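PDB 5UGZ: putative thioesterase from Escherichia coli, which acts as a type II thioesterase in the colibactin NRPS/PKS pathway, probably hydrolysing thioesters to release intermediates from the assembly line. Local coordinates for residues 26-31 with 37-42; 110-115 with 190-195; 149-152 with 156-159. One frame throughout, in Å; residues are numbered along the deposited sequence.

In the fold
The three contacts lie in an alpha/beta hydrolase fold and share no helix or strand. Contact 1 is buried: strand 24-29 of the parallel sheet meets the 3-10 turn that follows it, through sulfur, aromatic rings and one hydroxyl. Contacts 2 and 3 are both partly buried, towards the surface. In contact 2, its centre about 23 Å from that of contact 1, helix 99-113, which follows the neighbouring strand 91-97, holds a loop by a salt bridge and leucines. Contact 3 joins helix 144-154 to its own following loop with aliphatic side chains, a threonine methyl, a backbone bond and a water. Contacts 2 and 3 lie on opposite sides of the chain's centre, about 35 Å apart between centres.

Contact 1. Residues 26-31 with 37-42; sequences LYCLPY and AMYYKW
Cys-28 packs squarely on Tyr-39: its CB stands 3.3 Å from the ring centroid, nearly on the ring normal, while the Tyr-39 ring carries Met-38 CG over its opposite face. Cys-28 SG reaches further, over the same face of Tyr-39, and meets Trp-42 CZ3 obliquely at 4.1 Å. Trp-42 also receives Leu-26 CD2 at its edge, and Val-245 and Val-246 of helix 242-259 close in on it. At the far end of the ring, Tyr-39 OH donates to Leu-29 O; the modelled 2.4 Å is very short and its exact value doubtful. A phenylalanine in place of Tyr-39 would keep the ring but would probably leave the Leu-29 carbonyl without this partner. Tyr-31, at the more open end, is only partly buried, yet Met-38 packs closely on it. Met-38, bent at chi3 (-88°), sets SD over one face of the Tyr-31 ring, 3.8 Å from its centroid, and 3.6 Å from Pro-30 CB. Tyr-31 OH turns elsewhere, to Asp-239. The strand and the loop that leaves it belong to an alpha/beta hydrolase fold, in which this loop usually lies close to the oxyanion hole; the side chain of Leu-29 touches the probable nucleophile elbow after strand 91-97.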
loop_
_atom_site.group_PDB
_atom_site.type_symbol
_atom_site.label_atom_id
_atom_site.label_comp_id
_atom_site.label_asym_id
_atom_site.label_seq_id
_atom_site.Cartn_x
_atom_site.Cartn_y
_atom_site.Cartn_z
ATOM N N LEU A 26 -2.132 13.272 -2.474
ATOM C CA LEU A 26 -1.722 12.042 -1.811
ATOM C C LEU A 26 -2.440 10.873 -2.478
ATOM O O LEU A 26 -3.647 10.704 -2.296
ATOM C CB LEU A 26 -2.063 12.114 -0.328
ATOM C CG LEU A 26 -1.872 10.839 0.479
ATOM C CD1 LEU A 26 -0.388 10.566 0.700
ATOM C CD2 LEU A 26 -2.637 10.962 1.805
ATOM N N TYR A 27 -1.694 10.084 -3.250
ATOM C CA TYR A 27 -2.190 8.877 -3.897
ATOM C C TYR A 27 -2.082 7.720 -2.915
ATOM O O TYR A 27 -1.007 7.469 -2.364
ATOM C CB TYR A 27 -1.392 8.589 -5.177
ATOM C CG TYR A 27 -1.543 9.721 -6.196
ATOM C CD1 TYR A 27 -0.671 10.811 -6.211
ATOM C CD2 TYR A 27 -2.599 9.727 -7.092
ATOM C CE1 TYR A 27 -0.845 11.853 -7.113
ATOM C CE2 TYR A 27 -2.778 10.755 -7.985
ATOM C CZ TYR A 27 -1.911 11.816 -7.990
ATOM O OH TYR A 27 -2.118 12.828 -8.900
ATOM N N CYS A 28 -3.197 7.024 -2.686
ATOM C CA CYS A 28 -3.236 5.923 -1.736
ATOM C C CYS A 28 -3.585 4.622 -2.441
ATOM O O CYS A 28 -4.525 4.574 -3.241
ATOM C CB CYS A 28 -4.235 6.201 -0.614
ATOM S SG CYS A 28 -3.784 7.660 0.349
ATOM N N LEU A 29 -2.831 3.560 -2.120
ATOM C CA LEU A 29 -3.062 2.235 -2.679
ATOM C C LEU A 29 -3.515 1.278 -1.586
ATOM O O LEU A 29 -2.932 1.272 -0.496
ATOM C CB LEU A 29 -1.786 1.696 -3.364
ATOM C CG LEU A 29 -1.434 2.396 -4.683
ATOM C CD1 LEU A 29 -1.032 3.832 -4.442
ATOM C CD2 LEU A 29 -0.317 1.671 -5.420
ATOM N N PRO A 30 -4.532 0.457 -1.833
ATOM C CA PRO A 30 -5.073 -0.404 -0.780
ATOM C C PRO A 30 -4.280 -1.697 -0.598
ATOM O O PRO A 30 -3.424 -2.073 -1.396
ATOM C CB PRO A 30 -6.498 -0.688 -1.276
ATOM C CG PRO A 30 -6.393 -0.623 -2.756
ATOM C CD PRO A 30 -5.295 0.359 -3.089
ATOM N N TYR A 31 -4.587 -2.386 0.494
ATOM C CA TYR A 31 -3.978 -3.678 0.769
ATOM C C TYR A 31 -4.652 -4.785 -0.049
ATOM O O TYR A 31 -5.564 -4.541 -0.841
ATOM C CB TYR A 31 -4.057 -3.985 2.255
ATOM C CG TYR A 31 -5.384 -3.625 2.854
ATOM C CD1 TYR A 31 -6.571 -4.191 2.365
ATOM C CD2 TYR A 31 -5.467 -2.735 3.912
ATOM C CE1 TYR A 31 -7.795 -3.864 2.905
ATOM C CE2 TYR A 31 -6.685 -2.409 4.464
ATOM C CZ TYR A 31 -7.843 -2.979 3.952
ATOM O OH TYR A 31 -9.051 -2.647 4.488
ATOM N N ALA A 37 -11.977 2.577 -1.492
ATOM C CA ALA A 37 -12.898 3.116 -0.498
ATOM C C ALA A 37 -12.362 3.008 0.925
ATOM O O ALA A 37 -12.894 3.671 1.816
ATOM C CB ALA A 37 -14.261 2.429 -0.587
ATOM N N MET A 38 -11.335 2.190 1.180
ATOM C CA MET A 38 -10.784 2.161 2.533
ATOM C C MET A 38 -10.223 3.520 2.924
ATOM O O MET A 38 -10.102 3.819 4.119
ATOM C CB MET A 38 -9.705 1.088 2.659
ATOM C CG MET A 38 -8.460 1.380 1.850
ATOM S SD MET A 38 -7.092 0.250 2.178
ATOM C CE MET A 38 -6.236 1.026 3.557
ATOM N N TYR A 39 -9.893 4.353 1.938
ATOM C CA TYR A 39 -9.294 5.664 2.158
ATOM C C TYR A 39 -10.295 6.803 2.081
ATOM O O TYR A 39 -9.908 7.947 2.328
ATOM C CB TYR A 39 -8.179 5.927 1.136
ATOM C CG TYR A 39 -7.010 4.974 1.212
ATOM C CD1 TYR A 39 -6.113 5.045 2.260
ATOM C CD2 TYR A 39 -6.803 4.015 0.230
ATOM C CE1 TYR A 39 -5.035 4.188 2.348
ATOM C CE2 TYR A 39 -5.727 3.149 0.305
ATOM C CZ TYR A 39 -4.833 3.254 1.366
ATOM O OH TYR A 39 -3.750 2.407 1.462
ATOM N N TYR A 40 -11.565 6.533 1.746
ATOM C CA TYR A 40 -12.543 7.620 1.659
ATOM C C TYR A 40 -12.644 8.376 2.983
ATOM O O TYR A 40 -12.788 9.607 2.992
ATOM C CB TYR A 40 -13.928 7.097 1.268
ATOM C CG TYR A 40 -14.099 6.534 -0.139
ATOM C CD1 TYR A 40 -13.174 6.759 -1.139
ATOM C CD2 TYR A 40 -15.227 5.788 -0.451
ATOM C CE1 TYR A 40 -13.369 6.239 -2.427
ATOM C CE2 TYR A 40 -15.431 5.267 -1.707
ATOM C CZ TYR A 40 -14.513 5.489 -2.700
ATOM O OH TYR A 40 -14.768 4.920 -3.948
ATOM N N LYS A 41 -12.570 7.650 4.113
ATOM C CA LYS A 41 -12.704 8.233 5.444
ATOM C C LYS A 41 -11.526 9.134 5.807
ATOM O O LYS A 41 -11.626 9.913 6.769
ATOM C CB LYS A 41 -12.845 7.121 6.486
ATOM C CG LYS A 41 -11.647 6.173 6.538
ATOM C CD LYS A 41 -11.851 5.079 7.559
ATOM C CE LYS A 41 -10.724 4.058 7.541
ATOM N NZ LYS A 41 -10.781 3.167 6.345
ATOM N N TRP A 42 -10.409 9.026 5.078
ATOM C CA TRP A 42 -9.251 9.863 5.346
ATOM C C TRP A 42 -9.536 11.338 5.108
ATOM O O TRP A 42 -8.814 12.190 5.637
ATOM C CB TRP A 42 -8.071 9.433 4.473
ATOM C CG TRP A 42 -7.420 8.167 4.921
ATOM C CD1 TRP A 42 -8.021 7.090 5.504
ATOM C CD2 TRP A 42 -6.027 7.859 4.840
ATOM N NE1 TRP A 42 -7.087 6.126 5.775
ATOM C CE2 TRP A 42 -5.855 6.574 5.373
ATOM C CE3 TRP A 42 -4.911 8.550 4.366
ATOM C CZ2 TRP A 42 -4.610 5.973 5.461
ATOM C CZ3 TRP A 42 -3.683 7.952 4.446
ATOM C CH2 TRP A 42 -3.538 6.680 4.995
#

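Contact 2. Residues 110-115 with 190-195; sequences YILDHG and KARTLT
Leu-112 and Arg-192 face each other with their CA atoms 9.1 Å apart, the irregular segment 190-195 passing alongside the last turn of helix 99-113. This helix follows the probable nucleophile elbow of the alpha/beta hydrolase fold, and its chain leaves it through a Schellman motif at Gly-115, whose positive phi would jam a beta carbon against the carbonyl before it.

Leu-112 does most of the apolar work. Its CD1 presses on Arg-192 CD at 3.3 Å, a tight approach, and also meets Leu-194 CD2 at 3.8 Å. Its CB lies over the centre of one guanidinium face, 3.6 Å above the plane, so the flat group rests on hydrocarbon while its edge is given to charge. Arg-192 gets there by a bend at chi3 (68°), which turns the guanidinium towards Asp-113.

The salt bridge is one-sided on the carboxylate: OD1 of Asp-113 takes both bonds. The one from Arg-192 NH2 to Asp-113 OD1 is fairly straight and, at 2.5 Å, modelled very short, its exact length doubtful; the one from Arg-192 NH1 to Asp-113 OD1, at 3.0 Å, is bent and weak. Carboxylate and guanidinium planes stand 49° apart, so this is not the flat, doubly paired form. Arg-192 NH1 has a second partner in His-109 ND1, one helical turn before Asp-113, which helps to fix the rotation of the group. Lys-190 repeats the theme with a salt bridge to Glu-106, adding another tie between loop and helix.

The helix end is also secured from within. His-114 folds back beside Tyr-110, its CE1 above one face of that ring, and His-114 ND1 donates to Tyr-110 O at 2.8 Å and 159°, the oxygen lying near the imidazole plane.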
loop_
_atom_site.group_PDB
_atom_site.type_symbol
_atom_site.label_atom_id
_atom_site.label_comp_id
_atom_site.label_asym_id
_atom_site.label_seq_id
_atom_site.Cartn_x
_atom_site.Cartn_y
_atom_site.Cartn_z
ATOM N N TYR A 110 8.369 3.636 -11.477
ATOM C CA TYR A 110 7.769 3.646 -12.810
ATOM C C TYR A 110 7.372 5.061 -13.216
ATOM O O TYR A 110 7.489 5.436 -14.386
ATOM C CB TYR A 110 6.561 2.696 -12.812
ATOM C CG TYR A 110 5.801 2.475 -14.115
ATOM C CD1 TYR A 110 6.117 1.411 -14.967
ATOM C CD2 TYR A 110 4.726 3.288 -14.460
ATOM C CE1 TYR A 110 5.402 1.179 -16.135
ATOM C CE2 TYR A 110 4.015 3.066 -15.625
ATOM C CZ TYR A 110 4.368 2.016 -16.461
ATOM O OH TYR A 110 3.659 1.805 -17.616
ATOM N N ILE A 111 6.887 5.855 -12.261
ATOM C CA ILE A 111 6.630 7.270 -12.507
ATOM C C ILE A 111 7.930 7.974 -12.878
ATOM O O ILE A 111 8.008 8.694 -13.880
ATOM C CB ILE A 111 5.965 7.906 -11.265
ATOM C CG1 ILE A 111 4.514 7.422 -11.116
ATOM C CG2 ILE A 111 6.066 9.439 -11.271
ATOM C CD1 ILE A 111 3.915 7.627 -9.728
ATOM N N LEU A 112 8.980 7.750 -12.081
ATOM C CA LEU A 112 10.283 8.350 -12.359
ATOM C C LEU A 112 10.831 7.910 -13.720
ATOM O O LEU A 112 11.365 8.737 -14.468
ATOM C CB LEU A 112 11.264 8.010 -11.231
ATOM C CG LEU A 112 11.124 8.832 -9.938
ATOM C CD1 LEU A 112 11.950 8.213 -8.842
ATOM C CD2 LEU A 112 11.561 10.251 -10.158
ATOM N N ASP A 113 10.702 6.619 -14.066
ATOM C CA ASP A 113 11.070 6.153 -15.412
ATOM C C ASP A 113 10.338 6.900 -16.521
ATOM O O ASP A 113 10.811 6.909 -17.665
ATOM C CB ASP A 113 10.770 4.662 -15.598
ATOM C CG ASP A 113 11.608 3.779 -14.726
ATOM O OD1 ASP A 113 12.643 4.249 -14.205
ATOM O OD2 ASP A 113 11.227 2.602 -14.566
ATOM N N HIS A 114 9.174 7.478 -16.227
ATOM C CA HIS A 114 8.437 8.263 -17.204
ATOM C C HIS A 114 8.875 9.723 -17.260
ATOM O O HIS A 114 8.461 10.446 -18.168
ATOM C CB HIS A 114 6.936 8.172 -16.915
ATOM C CG HIS A 114 6.292 6.946 -17.487
ATOM N ND1 HIS A 114 6.457 5.696 -16.938
ATOM C CD2 HIS A 114 5.508 6.777 -18.575
ATOM C CE1 HIS A 114 5.781 4.815 -17.649
ATOM N NE2 HIS A 114 5.200 5.444 -18.652
ATOM N N GLY A 115 9.712 10.171 -16.345
ATOM C CA GLY A 115 10.165 11.535 -16.365
ATOM C C GLY A 115 9.393 12.502 -15.507
ATOM O O GLY A 115 9.496 13.712 -15.739
ATOM N N LYS A 190 16.915 -1.157 -8.770
ATOM C CA LYS A 190 16.471 -0.030 -9.578
ATOM C C LYS A 190 17.652 0.800 -10.095
ATOM O O LYS A 190 18.805 0.623 -9.692
ATOM C CB LYS A 190 15.517 0.853 -8.760
ATOM C CG LYS A 190 14.313 0.120 -8.154
ATOM C CD LYS A 190 13.293 -0.274 -9.208
ATOM C CE LYS A 190 12.309 -1.260 -8.639
ATOM N NZ LYS A 190 11.649 -2.024 -9.725
ATOM N N ALA A 191 17.343 1.732 -10.994
ATOM C CA ALA A 191 18.342 2.589 -11.613
ATOM C C ALA A 191 18.603 3.872 -10.832
ATOM O O ALA A 191 19.265 4.773 -11.358
ATOM C CB ALA A 191 17.914 2.953 -13.038
ATOM N N ARG A 192 18.112 3.981 -9.603
ATOM C CA ARG A 192 18.145 5.266 -8.925
ATOM C C ARG A 192 17.772 5.047 -7.482
ATOM O O ARG A 192 16.990 4.148 -7.170
ATOM C CB ARG A 192 17.159 6.242 -9.554
ATOM C CG ARG A 192 15.760 5.800 -9.244
ATOM C CD ARG A 192 14.767 6.758 -9.737
ATOM N NE ARG A 192 14.716 6.787 -11.187
ATOM C CZ ARG A 192 14.126 5.858 -11.928
ATOM N NH1 ARG A 192 13.569 4.789 -11.364
ATOM N NH2 ARG A 192 14.104 5.994 -13.238
ATOM N N THR A 193 18.334 5.874 -6.609
ATOM C CA THR A 193 17.948 5.937 -5.203
ATOM C C THR A 193 16.951 7.071 -5.033
ATOM O O THR A 193 17.206 8.197 -5.481
ATOM C CB THR A 193 19.151 6.179 -4.284
ATOM O OG1 THR A 193 20.097 5.122 -4.437
ATOM C CG2 THR A 193 18.711 6.187 -2.844
ATOM N N LEU A 194 15.820 6.770 -4.397
ATOM C CA LEU A 194 14.873 7.819 -4.047
ATOM C C LEU A 194 15.580 8.888 -3.221
ATOM O O LEU A 194 16.546 8.614 -2.502
ATOM C CB LEU A 194 13.683 7.220 -3.285
ATOM C CG LEU A 194 12.913 6.167 -4.108
ATOM C CD1 LEU A 194 11.836 5.481 -3.306
ATOM C CD2 LEU A 194 12.319 6.790 -5.338
ATOM N N THR A 195 15.115 10.127 -3.358
ATOM C CA THR A 195 15.658 11.259 -2.618
ATOM C C THR A 195 14.582 11.963 -1.790
ATOM O O THR A 195 14.617 13.181 -1.623
ATOM C CB THR A 195 16.315 12.263 -3.558
ATOM O OG1 THR A 195 15.310 12.872 -4.369
ATOM C CG2 THR A 195 17.300 11.595 -4.449
#

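Contact 3. Residues 149-152 with 156-159; sequences EEIV and GTPV
Ile-151 meets the loop twice, once through its backbone and once through its side chain. Its carbonyl O accepts a bond from Gly-156 N at 2.9 Å, with an N-H...O angle of 149°; the link spans five residues and draws the chain leaving helix 144-154 back against the helix. With CG1 set between its backbone N and carbonyl carbon (chi1 67°), the side chain of Ile-151 places CD1 3.7 Å from Thr-157 CG2, the two side chains crossing at a slant. The methyl of Thr-157, not its hydroxyl, thus makes the touch. Both residues also pack on helix 165-183, Ile-151 against Ile-175 and Tyr-179, Thr-157 against Phe-171 and Ile-175. These two helices are inserted between strands 121-125 and 198-203, the place where type II thioesterases of the alpha/beta hydrolase fold usually carry their lid. Val-152 comes next and spreads its two methyls: CG2 lies 4.0 Å from Thr-157 CG2, while CG1 reaches Val-159 CG2 at 3.6 Å, nearly at a right angle. Phe-162 also touches Val-152. A water donates to Val-152 O at 3.1 Å and, over a modelled distance that is very short and doubtful, to Thr-157 O, joining two carbonyls that could not bond to each other directly.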
loop_
_atom_site.group_PDB
_atom_site.type_symbol
_atom_site.label_atom_id
_atom_site.label_comp_id
_atom_site.label_asym_id
_atom_site.label_seq_id
_atom_site.Cartn_x
_atom_site.Cartn_y
_atom_site.Cartn_z
ATOM N N GLU A 149 -9.335 -19.886 4.826
ATOM C CA GLU A 149 -9.108 -20.287 6.209
ATOM C C GLU A 149 -7.701 -19.908 6.646
ATOM O O GLU A 149 -7.494 -19.445 7.772
ATOM C CB GLU A 149 -9.363 -21.788 6.377
ATOM C CG GLU A 149 -10.813 -22.216 6.092
ATOM C CD GLU A 149 -11.083 -23.701 6.369
ATOM O OE1 GLU A 149 -11.013 -24.114 7.545
ATOM O OE2 GLU A 149 -11.370 -24.458 5.411
ATOM N N GLU A 150 -6.725 -20.052 5.753
ATOM C CA GLU A 150 -5.356 -19.716 6.128
ATOM C C GLU A 150 -5.180 -18.218 6.337
ATOM O O GLU A 150 -4.433 -17.799 7.227
ATOM C CB GLU A 150 -4.375 -20.212 5.076
ATOM C CG GLU A 150 -2.938 -19.959 5.465
ATOM C CD GLU A 150 -2.521 -20.717 6.723
ATOM O OE1 GLU A 150 -3.116 -21.774 7.030
ATOM O OE2 GLU A 150 -1.587 -20.259 7.406
ATOM N N ILE A 151 -5.824 -17.386 5.515
ATOM C CA ILE A 151 -5.561 -15.959 5.662
ATOM C C ILE A 151 -6.374 -15.383 6.812
ATOM O O ILE A 151 -5.952 -14.406 7.438
ATOM C CB ILE A 151 -5.792 -15.187 4.346
ATOM C CG1 ILE A 151 -7.262 -15.182 3.934
ATOM C CG2 ILE A 151 -4.883 -15.727 3.231
ATOM C CD1 ILE A 151 -7.555 -14.164 2.841
ATOM N N VAL A 152 -7.529 -15.972 7.121
ATOM C CA VAL A 152 -8.204 -15.654 8.379
ATOM C C VAL A 152 -7.315 -16.043 9.555
ATOM O O VAL A 152 -7.211 -15.308 10.544
ATOM C CB VAL A 152 -9.585 -16.340 8.443
ATOM C CG1 VAL A 152 -9.959 -16.679 9.863
ATOM C CG2 VAL A 152 -10.658 -15.447 7.835
ATOM N N GLY A 156 -4.685 -11.800 7.710
ATOM C CA GLY A 156 -4.587 -11.148 6.420
ATOM C C GLY A 156 -5.911 -10.665 5.874
ATOM O O GLY A 156 -5.985 -10.242 4.717
ATOM N N THR A 157 -6.953 -10.742 6.690
ATOM C CA THR A 157 -8.295 -10.229 6.450
ATOM C C THR A 157 -9.094 -10.416 7.753
ATOM O O THR A 157 -8.708 -11.230 8.604
ATOM C CB THR A 157 -8.965 -10.943 5.254
ATOM O OG1 THR A 157 -10.174 -10.274 4.875
ATOM C CG2 THR A 157 -9.279 -12.390 5.584
ATOM N N PRO A 158 -10.150 -9.628 7.966
ATOM C CA PRO A 158 -10.923 -9.759 9.214
ATOM C C PRO A 158 -11.724 -11.057 9.288
ATOM O O PRO A 158 -12.288 -11.523 8.298
ATOM C CB PRO A 158 -11.847 -8.533 9.198
ATOM C CG PRO A 158 -11.790 -8.011 7.790
ATOM C CD PRO A 158 -10.437 -8.369 7.280
ATOM N N VAL A 159 -11.787 -11.627 10.497
ATOM C CA VAL A 159 -12.365 -12.954 10.699
ATOM C C VAL A 159 -13.876 -12.951 10.531
ATOM O O VAL A 159 -14.486 -14.019 10.392
ATOM C CB VAL A 159 -11.990 -13.497 12.094
ATOM C CG1 VAL A 159 -12.801 -12.780 13.160
ATOM C CG2 VAL A 159 -12.219 -14.994 12.171
HETATM O O HOH W 1 -9.004 -12.804 10.455
#